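Long-range contacts in beta-glucuronidase (uncultured Clostridium sp., PDB 6U7J), which probably hydrolyses beta-D-glucuronides, including estrogen glucuronides, as a glycoside hydrolase family 2 enzyme of the gut microbiota: residues Val95-Ser100 / Phe121-Ala126; Ile198-Val203 / Arg402-Pro407; Phe304-Asp309 / Trp551-Phe556; Phe337-Tyr342 / Val359-Pro364. All blocks are in the same frame, centred on the assembly; numbering follows the deposited sequence.

Contact 1: Val95-Ser100 / Phe121-Ala126; sequences VLRFGS and FLPFEA
Leu96 and Phe98 pair with Ala126 and Phe124 in an antiparallel ladder, the axes of strands 95-98 and 124-126 approaching to 4.6 Å at 159°. The ladder belongs to the beta-sandwich sugar-binding domain of family 2 glycosidases. Each of the two hydrogen-bonded pairs carries a bond in both directions, from Leu96 N to Ala126 O (2.8 Å) and back, and from Phe98 N to Phe124 O (2.9 Å) and back. Strand 188-193 flanks 95-98 on its other edge. On the face of Phe98 and Phe124 the two ring planes are close in tilt but displaced, leaving slight overlap. Instead, Phe98 CB sits over the rim of one face of the Phe124 ring, 3.9 Å from its centroid. Phe124 reaches it with CG between the backbone N and the carbonyl carbon (chi1 58°). The other face of the sheet carries the non-hydrogen-bonded pair Arg97 and Glu125. Glu125 OE1, also bonded to Tyr191 OH, lies at the guanidinium edge in a salt bridge. The carboxylate is turned 69° from the guanidinium plane, and Arg97 NH2 approaches Glu125 OE1 from above it at 3.2 Å, while Val95 CG1 packs 3.5 Å from that same OE1.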
# COMPACT_ATOMS: atom_id res chain seq x y z
N VAL B 95 0.86 49.37 -8.31
CA VAL B 95 1.17 48.32 -9.27
C VAL B 95 0.52 47.01 -8.82
O VAL B 95 0.69 46.59 -7.66
CB VAL B 95 2.69 48.13 -9.44
CG1 VAL B 95 2.98 47.06 -10.50
CG2 VAL B 95 3.35 49.46 -9.83
N LEU B 96 -0.18 46.34 -9.74
CA LEU B 96 -0.78 45.04 -9.49
C LEU B 96 0.10 43.97 -10.11
O LEU B 96 0.25 43.91 -11.34
CB LEU B 96 -2.18 44.98 -10.10
CG LEU B 96 -3.04 43.82 -9.66
CD1 LEU B 96 -3.29 43.93 -8.15
CD2 LEU B 96 -4.35 43.84 -10.46
N ARG B 97 0.67 43.10 -9.28
CA ARG B 97 1.57 42.06 -9.77
C ARG B 97 0.95 40.68 -9.61
O ARG B 97 0.47 40.32 -8.53
CB ARG B 97 2.91 42.07 -9.04
CG ARG B 97 3.71 40.87 -9.47
CD ARG B 97 5.08 40.89 -8.98
NE ARG B 97 5.87 41.92 -9.64
CZ ARG B 97 7.14 41.74 -9.98
NH1 ARG B 97 7.72 40.56 -9.73
NH2 ARG B 97 7.81 42.73 -10.55
N PHE B 98 1.00 39.90 -10.68
CA PHE B 98 0.72 38.47 -10.64
C PHE B 98 2.03 37.71 -10.80
O PHE B 98 2.77 37.94 -11.77
CB PHE B 98 -0.27 38.08 -11.73
CG PHE B 98 -1.65 38.65 -11.53
CD1 PHE B 98 -1.95 39.94 -11.97
CD2 PHE B 98 -2.63 37.91 -10.89
CE1 PHE B 98 -3.21 40.47 -11.77
CE2 PHE B 98 -3.90 38.43 -10.70
CZ PHE B 98 -4.19 39.71 -11.13
N GLY B 99 2.32 36.82 -9.85
CA GLY B 99 3.50 35.98 -9.98
C GLY B 99 3.41 35.08 -11.19
O GLY B 99 4.40 34.83 -11.88
N SER B 100 2.20 34.59 -11.47
CA SER B 100 1.90 33.84 -12.68
C SER B 100 0.41 33.51 -12.70
O SER B 100 -0.23 33.42 -11.65
CB SER B 100 2.73 32.55 -12.75
OG SER B 100 2.24 31.60 -11.83
N PHE B 121 3.98 30.73 -16.56
CA PHE B 121 4.99 30.51 -15.52
C PHE B 121 5.92 31.70 -15.30
O PHE B 121 7.00 31.52 -14.72
CB PHE B 121 5.80 29.26 -15.87
CG PHE B 121 4.95 28.04 -16.02
CD1 PHE B 121 4.53 27.35 -14.91
CD2 PHE B 121 4.51 27.65 -17.27
CE1 PHE B 121 3.71 26.25 -15.03
CE2 PHE B 121 3.68 26.55 -17.40
CZ PHE B 121 3.28 25.84 -16.28
N LEU B 122 5.52 32.91 -15.70
CA LEU B 122 6.35 34.10 -15.53
C LEU B 122 5.48 35.28 -15.14
O LEU B 122 4.34 35.38 -15.60
CB LEU B 122 7.14 34.42 -16.81
CG LEU B 122 8.36 33.52 -17.06
CD1 LEU B 122 8.83 33.65 -18.50
CD2 LEU B 122 9.47 33.87 -16.09
N PRO B 123 5.97 36.18 -14.30
CA PRO B 123 5.11 37.22 -13.74
C PRO B 123 4.74 38.29 -14.75
O PRO B 123 5.36 38.44 -15.81
CB PRO B 123 5.97 37.82 -12.62
CG PRO B 123 7.37 37.64 -13.11
CD PRO B 123 7.36 36.30 -13.83
N PHE B 124 3.72 39.06 -14.40
CA PHE B 124 3.34 40.25 -15.14
C PHE B 124 2.69 41.23 -14.18
O PHE B 124 2.33 40.88 -13.05
CB PHE B 124 2.42 39.93 -16.32
CG PHE B 124 1.13 39.23 -15.93
CD1 PHE B 124 1.11 37.85 -15.69
CD2 PHE B 124 -0.06 39.93 -15.84
CE1 PHE B 124 -0.07 37.20 -15.35
CE2 PHE B 124 -1.25 39.29 -15.49
CZ PHE B 124 -1.26 37.92 -15.25
N GLU B 125 2.59 42.49 -14.60
CA GLU B 125 2.03 43.49 -13.71
C GLU B 125 1.32 44.58 -14.51
O GLU B 125 1.44 44.67 -15.73
CB GLU B 125 3.12 44.07 -12.78
CG GLU B 125 4.29 44.72 -13.48
CD GLU B 125 5.33 45.28 -12.52
OE1 GLU B 125 5.50 44.76 -11.39
OE2 GLU B 125 5.98 46.27 -12.90
N ALA B 126 0.54 45.38 -13.79
CA ALA B 126 -0.22 46.48 -14.37
C ALA B 126 -0.11 47.67 -13.44
O ALA B 126 -0.34 47.52 -12.23
CB ALA B 126 -1.69 46.11 -14.58

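Contact 2: Ile198-Val203 / Arg402-Pro407; sequences IEDISV and RDKNHP
The junction between the immunoglobulin-like domain and the TIM barrel of this family 2 enzyme is bridged here by Lys404 and Asn405, which reach across to Asp200, Ile201, Ser202 and Val203. Both residues occupy the middle of a type I beta turn, Asp403 to His406, that leads on from helix 386-403, and both start out toward strand 198-208. That strand is the outermost of its three-stranded sheet within the chain, and Asn405 docks on it much as a neighbouring strand would. Its ND2 gives a nearly straight bond to Ile201 O (2.8 Å, 164°), with the oxygen in the amide plane although the nitrogen lies above the carbonyl plane. Its OD1 receives Val203 N at 3.0 Å. One side-chain amide thus satisfies an acceptor and a donor two residues apart.

Lys404 leaves the turn with CG between the backbone N and the carbonyl carbon (chi1 54°) and then runs fully extended along the strand. Tip to tip with Asp200, NZ meets OD1 on the syn side at 3.1 Å and OD2 more weakly. Gln401 bonds to both partners of this salt bridge, to Lys404 NZ through OE1 and to Asp200 OD2 through NE2. Asp200 belongs to a classic beta bulge with Glu199 opposite Lys219. The shortest bond of the ammonium group across the contact is the one from Lys404 NZ to Ser202 OG, 2.8 Å.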
# COMPACT_ATOMS: atom_id res chain seq x y z
N ILE B 198 13.05 53.39 -9.12
CA ILE B 198 13.98 52.48 -9.77
C ILE B 198 13.19 51.41 -10.53
O ILE B 198 12.39 50.68 -9.94
CB ILE B 198 14.93 51.84 -8.74
CG1 ILE B 198 15.72 52.94 -8.03
CG2 ILE B 198 15.84 50.83 -9.40
CD1 ILE B 198 16.11 52.59 -6.60
N GLU B 199 13.42 51.33 -11.85
CA GLU B 199 12.73 50.41 -12.74
C GLU B 199 13.46 49.07 -12.91
O GLU B 199 12.82 48.01 -12.86
CB GLU B 199 12.54 51.04 -14.12
CG GLU B 199 11.89 52.42 -14.12
CD GLU B 199 11.72 53.00 -15.52
OE1 GLU B 199 12.59 52.77 -16.38
OE2 GLU B 199 10.70 53.67 -15.78
N ASP B 200 14.77 49.10 -13.16
CA ASP B 200 15.50 47.89 -13.51
C ASP B 200 16.93 47.98 -13.00
O ASP B 200 17.53 49.05 -12.97
CB ASP B 200 15.49 47.68 -15.03
CG ASP B 200 15.85 46.26 -15.42
OD1 ASP B 200 16.19 45.46 -14.52
OD2 ASP B 200 15.79 45.94 -16.63
N ILE B 201 17.47 46.82 -12.60
CA ILE B 201 18.84 46.67 -12.12
C ILE B 201 19.45 45.45 -12.79
O ILE B 201 18.84 44.37 -12.77
CB ILE B 201 18.91 46.49 -10.59
CG1 ILE B 201 18.15 47.57 -9.84
CG2 ILE B 201 20.37 46.40 -10.12
CD1 ILE B 201 17.91 47.19 -8.39
N SER B 202 20.65 45.60 -13.35
CA SER B 202 21.44 44.47 -13.82
C SER B 202 22.82 44.50 -13.18
O SER B 202 23.48 45.54 -13.17
CB SER B 202 21.56 44.48 -15.35
OG SER B 202 20.31 44.67 -15.94
N VAL B 203 23.24 43.35 -12.65
CA VAL B 203 24.55 43.18 -12.03
C VAL B 203 25.27 42.03 -12.73
O VAL B 203 24.68 40.98 -12.98
CB VAL B 203 24.44 42.91 -10.52
CG1 VAL B 203 25.82 42.94 -9.87
CG2 VAL B 203 23.53 43.94 -9.86
N ARG B 402 13.76 38.34 -15.35
CA ARG B 402 13.41 37.98 -13.98
C ARG B 402 14.60 37.41 -13.21
O ARG B 402 14.81 37.75 -12.04
CB ARG B 402 12.25 36.99 -13.97
CG ARG B 402 11.55 36.87 -12.61
CD ARG B 402 10.66 35.64 -12.56
NE ARG B 402 11.46 34.41 -12.43
CZ ARG B 402 10.95 33.21 -12.15
NH1 ARG B 402 9.63 33.06 -11.96
NH2 ARG B 402 11.77 32.17 -12.07
N ASP B 403 15.40 36.54 -13.84
CA ASP B 403 16.38 35.76 -13.08
C ASP B 403 17.85 36.15 -13.34
O ASP B 403 18.75 35.50 -12.77
CB ASP B 403 16.18 34.26 -13.37
CG ASP B 403 14.84 33.73 -12.82
OD1 ASP B 403 14.03 34.50 -12.24
OD2 ASP B 403 14.58 32.52 -12.99
N LYS B 404 18.11 37.20 -14.13
CA LYS B 404 19.49 37.50 -14.55
C LYS B 404 20.42 37.73 -13.37
O LYS B 404 21.61 37.43 -13.45
CB LYS B 404 19.50 38.73 -15.46
CG LYS B 404 18.82 39.95 -14.86
CD LYS B 404 18.62 41.05 -15.88
CE LYS B 404 18.06 42.29 -15.20
NZ LYS B 404 17.78 43.39 -16.15
N ASN B 405 19.90 38.27 -12.27
CA ASN B 405 20.73 38.63 -11.13
C ASN B 405 20.87 37.51 -10.11
O ASN B 405 21.52 37.70 -9.08
CB ASN B 405 20.17 39.88 -10.47
CG ASN B 405 20.26 41.09 -11.38
OD1 ASN B 405 21.24 41.25 -12.10
ND2 ASN B 405 19.23 41.94 -11.36
N HIS B 406 20.29 36.34 -10.38
CA HIS B 406 20.42 35.20 -9.48
C HIS B 406 21.77 34.50 -9.67
O HIS B 406 22.01 33.88 -10.72
CB HIS B 406 19.27 34.22 -9.70
CG HIS B 406 17.97 34.65 -9.09
ND1 HIS B 406 17.84 35.03 -7.77
CD2 HIS B 406 16.72 34.73 -9.62
CE1 HIS B 406 16.58 35.34 -7.52
NE2 HIS B 406 15.88 35.17 -8.63
N PRO B 407 22.67 34.55 -8.69
CA PRO B 407 23.87 33.72 -8.77
C PRO B 407 23.57 32.23 -8.79
O PRO B 407 24.39 31.45 -9.31
CB PRO B 407 24.66 34.10 -7.51
CG PRO B 407 23.58 34.54 -6.54
CD PRO B 407 22.55 35.22 -7.38

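Contact 3: Phe304-Asp309 / Trp551-Phe556; sequences FGKHED and WAFADF
Phe304 and Phe553 meet edge-to-face, the edge of Phe553 directed at the face of Phe304 with planes at 76° and centroids 5.3 Å apart. Phe553 CD2 comes down near the rim, 3.6 Å from Phe304 CD1. Phe553 in turn lends a face to Lys306. The two side chains run alongside each other in the same direction, and Lys306 CE lies over the ring, 4.0 Å from its centroid. Bends at chi3 and chi4 fold the lysine chain onto the ring and carry NZ on to its salt bridge with Asp325.

Further along, His307, Trp551 and Phe556 form an aromatic cluster. His307 CD2 sits over the centre of the Phe556 ring, 3.7 Å from CE1, although the planes are inclined at 49°. The His307 and Trp551 side chains cross at about a right angle, His307 NE2 lying at the edge of the Trp551 ring; ND1 has Tyr342 OH as its probable partner. Phe556 is brought under the histidine by a CG set between the backbone N and the carbonyl carbon (chi1 62°). Trp551 CZ3 rests 3.7 Å from Gly305 C.

At the far end the Asp309 carboxylate is turned across the Phe556 side chain, its CG 3.5 Å from Phe556 CB. A water lies 2.8 Å from both Asp309 OD1 and Asp555 O and can donate to either. Direct contact across these loops, after the adjacent first and last strands of the TIM barrel, is therefore mainly aromatic and van der Waals in kind, while the buried charges find ionic partners outside the two segments: Asp309 in Arg575, Asp555 in Lys580.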
# COMPACT_ATOMS: atom_id res chain seq x y z
N PHE B 304 18.43 16.57 -9.35
CA PHE B 304 17.18 16.15 -9.99
C PHE B 304 16.63 17.27 -10.83
O PHE B 304 16.76 18.45 -10.49
CB PHE B 304 16.07 15.80 -8.98
CG PHE B 304 16.49 14.89 -7.87
CD1 PHE B 304 17.06 15.40 -6.72
CD2 PHE B 304 16.27 13.53 -7.98
CE1 PHE B 304 17.43 14.56 -5.69
CE2 PHE B 304 16.65 12.67 -6.95
CZ PHE B 304 17.23 13.19 -5.80
N GLY B 305 15.91 16.90 -11.88
CA GLY B 305 14.85 17.79 -12.35
C GLY B 305 13.67 17.65 -11.40
O GLY B 305 13.39 16.57 -10.88
N LYS B 306 13.00 18.77 -11.13
CA LYS B 306 11.87 18.73 -10.21
C LYS B 306 10.55 19.00 -10.96
O LYS B 306 10.45 18.81 -12.18
CB LYS B 306 12.12 19.71 -9.05
CG LYS B 306 13.26 19.31 -8.10
CD LYS B 306 13.55 20.39 -7.02
CE LYS B 306 12.79 20.13 -5.71
NZ LYS B 306 11.29 20.04 -5.89
N HIS B 307 9.54 19.42 -10.22
CA HIS B 307 8.30 19.92 -10.78
C HIS B 307 7.68 20.78 -9.69
O HIS B 307 8.00 20.62 -8.51
CB HIS B 307 7.32 18.80 -11.18
CG HIS B 307 7.33 18.48 -12.64
ND1 HIS B 307 7.01 19.40 -13.62
CD2 HIS B 307 7.58 17.31 -13.29
CE1 HIS B 307 7.10 18.82 -14.81
NE2 HIS B 307 7.45 17.56 -14.63
N GLU B 308 6.82 21.70 -10.09
CA GLU B 308 5.98 22.39 -9.12
C GLU B 308 4.69 21.59 -9.05
O GLU B 308 3.84 21.65 -9.95
CB GLU B 308 5.79 23.86 -9.49
CG GLU B 308 7.08 24.66 -9.22
CD GLU B 308 6.91 26.17 -9.40
OE1 GLU B 308 6.23 26.59 -10.38
OE2 GLU B 308 7.44 26.94 -8.55
N ASP B 309 4.57 20.79 -7.99
CA ASP B 309 3.53 19.77 -7.87
C ASP B 309 3.49 19.28 -6.43
O ASP B 309 4.54 18.97 -5.86
CB ASP B 309 3.79 18.60 -8.82
CG ASP B 309 2.85 17.43 -8.59
OD1 ASP B 309 3.05 16.67 -7.61
OD2 ASP B 309 1.89 17.26 -9.37
N TRP B 551 15.71 11.36 -12.68
CA TRP B 551 14.42 11.95 -13.00
C TRP B 551 13.38 11.58 -11.96
O TRP B 551 13.20 10.41 -11.60
CB TRP B 551 13.87 11.57 -14.37
CG TRP B 551 12.48 12.18 -14.54
CD1 TRP B 551 11.30 11.50 -14.72
CD2 TRP B 551 12.12 13.58 -14.47
NE1 TRP B 551 10.25 12.39 -14.81
CE2 TRP B 551 10.72 13.66 -14.67
CE3 TRP B 551 12.85 14.76 -14.30
CZ2 TRP B 551 10.04 14.88 -14.70
CZ3 TRP B 551 12.17 15.99 -14.33
CH2 TRP B 551 10.78 16.04 -14.52
N ALA B 552 12.68 12.63 -11.54
CA ALA B 552 11.66 12.70 -10.52
C ALA B 552 12.37 12.70 -9.18
O ALA B 552 12.81 11.67 -8.66
CB ALA B 552 10.63 11.61 -10.69
N PHE B 553 12.56 13.92 -8.69
CA PHE B 553 12.72 14.17 -7.26
C PHE B 553 11.59 13.50 -6.48
O PHE B 553 11.84 12.74 -5.53
CB PHE B 553 12.74 15.68 -7.02
CG PHE B 553 12.82 16.06 -5.58
CD1 PHE B 553 11.70 16.56 -4.93
CD2 PHE B 553 14.01 15.92 -4.88
CE1 PHE B 553 11.77 16.91 -3.59
CE2 PHE B 553 14.09 16.27 -3.54
CZ PHE B 553 12.97 16.77 -2.89
N ALA B 554 10.34 13.75 -6.89
CA ALA B 554 9.16 13.26 -6.20
C ALA B 554 8.10 12.83 -7.21
O ALA B 554 7.98 13.41 -8.29
CB ALA B 554 8.55 14.34 -5.27
N ASP B 555 7.34 11.79 -6.84
CA ASP B 555 6.16 11.40 -7.60
C ASP B 555 5.31 12.65 -7.86
O ASP B 555 5.15 13.49 -6.97
CB ASP B 555 5.36 10.34 -6.82
CG ASP B 555 6.14 9.01 -6.61
OD1 ASP B 555 7.14 8.76 -7.30
OD2 ASP B 555 5.75 8.19 -5.73
N PHE B 556 4.80 12.79 -9.08
CA PHE B 556 4.02 13.97 -9.47
C PHE B 556 2.89 13.57 -10.40
O PHE B 556 2.89 12.48 -10.97
CB PHE B 556 4.90 15.04 -10.14
CG PHE B 556 5.53 14.57 -11.42
CD1 PHE B 556 4.88 14.78 -12.65
CD2 PHE B 556 6.79 13.97 -11.41
CE1 PHE B 556 5.46 14.35 -13.84
CE2 PHE B 556 7.39 13.54 -12.60
CZ PHE B 556 6.73 13.73 -13.82
O HOH W 1 5.58 16.22 -6.45

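Contact 4: Phe337-Tyr342 / Val359-Pro364; sequences FRTSHY and VIDEVP
Glu362 packs most closely here, its carboxylate held between Arg338 and His341. On one oxygen, Arg338 NH1 meets Glu362 OE1 at 2.8 Å in a salt bridge, on the syn side and in the guanidinium plane, although the two planes stand 61° apart. Ser413 also bonds to this oxygen. On the other, His341 ND1 points at Glu362 OE2 nearly along its C-O axis at 2.9 Å, with ring and carboxylate within 5° of coplanar. His341 N adds a weak, bent bond to OE2. With both oxygens engaged, the carboxylate is fixed in rotation. Glu362 reaches this place with CG anti to the backbone N (chi1 -169°) and an extended chain.

Below it the strands pair by backbone bonds. Ile360 N bonds to Phe337 O, and Thr339 N to Ile360 O at 2.9 Å. Where the strands end, Thr339 OG1 takes over by accepting Glu362 N at 3.0 Å and donating to Tyr342 O, which braces the type II turn from Thr339 to Tyr342. Val359 CG2 covers the rim of one Phe337 ring face, 3.6 Å from CZ, and Pro364 CA comes to 3.0 Å from His341 O in a CA-H...O contact.

The flanks are looser, though still buried. Arg338 and Ile360 merely face each other through their CB atoms at 4.1 Å, and Tyr342 CB touches Pro364 CG at 4.0 Å. Parallel strands 336-338 and 358-362, joined through helix 346-355, are a beta-alpha-beta unit of the TIM barrel, and the Arg338-Glu362-His341 network lies at the C-terminal ends of its strands, where barrel enzymes of this kind place their active sites.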
# COMPACT_ATOMS: atom_id res chain seq x y z
N PHE B 337 19.50 21.46 -8.96
CA PHE B 337 18.31 20.96 -9.64
C PHE B 337 18.13 21.73 -10.94
O PHE B 337 18.74 22.79 -11.17
CB PHE B 337 17.03 21.04 -8.78
CG PHE B 337 16.69 22.41 -8.26
CD1 PHE B 337 17.19 22.87 -7.06
CD2 PHE B 337 15.81 23.23 -8.96
CE1 PHE B 337 16.86 24.13 -6.58
CE2 PHE B 337 15.45 24.49 -8.48
CZ PHE B 337 15.98 24.94 -7.29
N ARG B 338 17.29 21.17 -11.81
CA ARG B 338 16.84 21.81 -13.04
C ARG B 338 15.36 22.16 -12.91
O ARG B 338 14.57 21.33 -12.43
CB ARG B 338 17.07 20.91 -14.26
CG ARG B 338 16.41 21.45 -15.53
CD ARG B 338 16.81 20.65 -16.77
NE ARG B 338 16.46 19.24 -16.66
CZ ARG B 338 15.58 18.61 -17.43
NH1 ARG B 338 14.92 19.28 -18.37
NH2 ARG B 338 15.34 17.31 -17.25
N THR B 339 14.98 23.38 -13.30
CA THR B 339 13.58 23.80 -13.18
C THR B 339 12.77 23.16 -14.32
O THR B 339 12.25 23.82 -15.21
CB THR B 339 13.43 25.31 -13.18
OG1 THR B 339 13.55 25.82 -14.50
CG2 THR B 339 14.49 25.95 -12.29
N SER B 340 12.65 21.81 -14.26
CA SER B 340 12.18 21.01 -15.36
C SER B 340 10.82 21.48 -15.86
O SER B 340 9.81 21.40 -15.17
CB SER B 340 12.16 19.49 -15.03
OG SER B 340 11.80 19.26 -13.68
N HIS B 341 10.90 22.09 -17.04
CA HIS B 341 9.96 22.31 -18.11
C HIS B 341 9.22 23.61 -17.96
O HIS B 341 8.33 23.88 -18.72
CB HIS B 341 9.03 21.13 -18.36
CG HIS B 341 9.75 19.80 -18.30
ND1 HIS B 341 11.09 19.67 -18.64
CD2 HIS B 341 9.32 18.55 -17.99
CE1 HIS B 341 11.45 18.42 -18.48
NE2 HIS B 341 10.40 17.71 -18.11
N TYR B 342 9.63 24.47 -17.02
CA TYR B 342 9.10 25.83 -16.87
C TYR B 342 9.83 26.53 -15.73
O TYR B 342 10.39 25.87 -14.84
CB TYR B 342 7.59 25.78 -16.57
CG TYR B 342 7.22 24.69 -15.61
CD1 TYR B 342 6.71 23.46 -16.06
CD2 TYR B 342 7.38 24.85 -14.25
CE1 TYR B 342 6.39 22.43 -15.17
CE2 TYR B 342 7.07 23.82 -13.36
CZ TYR B 342 6.58 22.62 -13.82
OH TYR B 342 6.27 21.62 -12.92
N VAL B 359 21.51 25.88 -10.10
CA VAL B 359 20.24 25.69 -10.78
C VAL B 359 20.45 25.81 -12.28
O VAL B 359 21.19 26.68 -12.75
CB VAL B 359 19.19 26.70 -10.26
CG1 VAL B 359 17.91 26.64 -11.05
CG2 VAL B 359 18.90 26.46 -8.80
N ILE B 360 19.84 24.89 -13.03
CA ILE B 360 19.66 25.04 -14.47
C ILE B 360 18.24 25.56 -14.67
O ILE B 360 17.27 24.89 -14.31
CB ILE B 360 19.88 23.70 -15.21
CG1 ILE B 360 21.29 23.16 -14.99
CG2 ILE B 360 19.64 23.87 -16.71
CD1 ILE B 360 21.46 21.73 -15.52
N ASP B 361 18.13 26.77 -15.22
CA ASP B 361 16.87 27.48 -15.38
C ASP B 361 16.30 27.26 -16.79
O ASP B 361 16.98 27.54 -17.78
CB ASP B 361 17.11 28.97 -15.14
CG ASP B 361 15.94 29.69 -14.51
OD1 ASP B 361 14.80 29.16 -14.48
OD2 ASP B 361 16.17 30.83 -14.07
N GLU B 362 15.05 26.79 -16.87
CA GLU B 362 14.50 26.26 -18.12
C GLU B 362 13.18 26.93 -18.50
O GLU B 362 12.33 27.17 -17.64
CB GLU B 362 14.30 24.74 -18.01
CG GLU B 362 13.98 24.04 -19.33
CD GLU B 362 13.96 22.51 -19.20
OE1 GLU B 362 15.04 21.89 -19.40
OE2 GLU B 362 12.88 21.94 -18.90
N VAL B 363 13.01 27.21 -19.80
CA VAL B 363 11.76 27.79 -20.31
C VAL B 363 10.79 26.67 -20.72
O VAL B 363 11.23 25.55 -21.01
CB VAL B 363 12.01 28.75 -21.49
CG1 VAL B 363 12.73 30.01 -21.00
CG2 VAL B 363 12.75 28.06 -22.63
N PRO B 364 9.48 26.92 -20.79
CA PRO B 364 8.55 25.82 -21.05
C PRO B 364 8.44 25.43 -22.52
O PRO B 364 7.34 25.16 -23.02
CB PRO B 364 7.21 26.35 -20.52
CG PRO B 364 7.48 27.78 -20.02
CD PRO B 364 8.78 28.20 -20.62

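In the fold
Contacts 3 and 4 both reach the barrel sheet, their centres 11 Å apart, and strand 297-305 of contact 3 neighbours strand 336-338 of contact 4. Tyr342 connects them by a probable hydrogen bond between Glu308 N and Tyr342 OH, 2.9 Å. Arg338 of contact 4 also forms a salt bridge with Glu506, at the end of barrel strand 502-506, so contact 4 probably borders the active site. Contact 1, centred 19 Å from contact 4, leans on it through Phe121 CG, 3.5 Å from Tyr342 CB, with the rings stacked; a bound calcium ion lies about 4 Å from the nearest atom of Gly99. Pro123 CD of contact 1 also packs 3.6 Å from Arg402 CD of contact 2, so all three domains meet around helix 386-403.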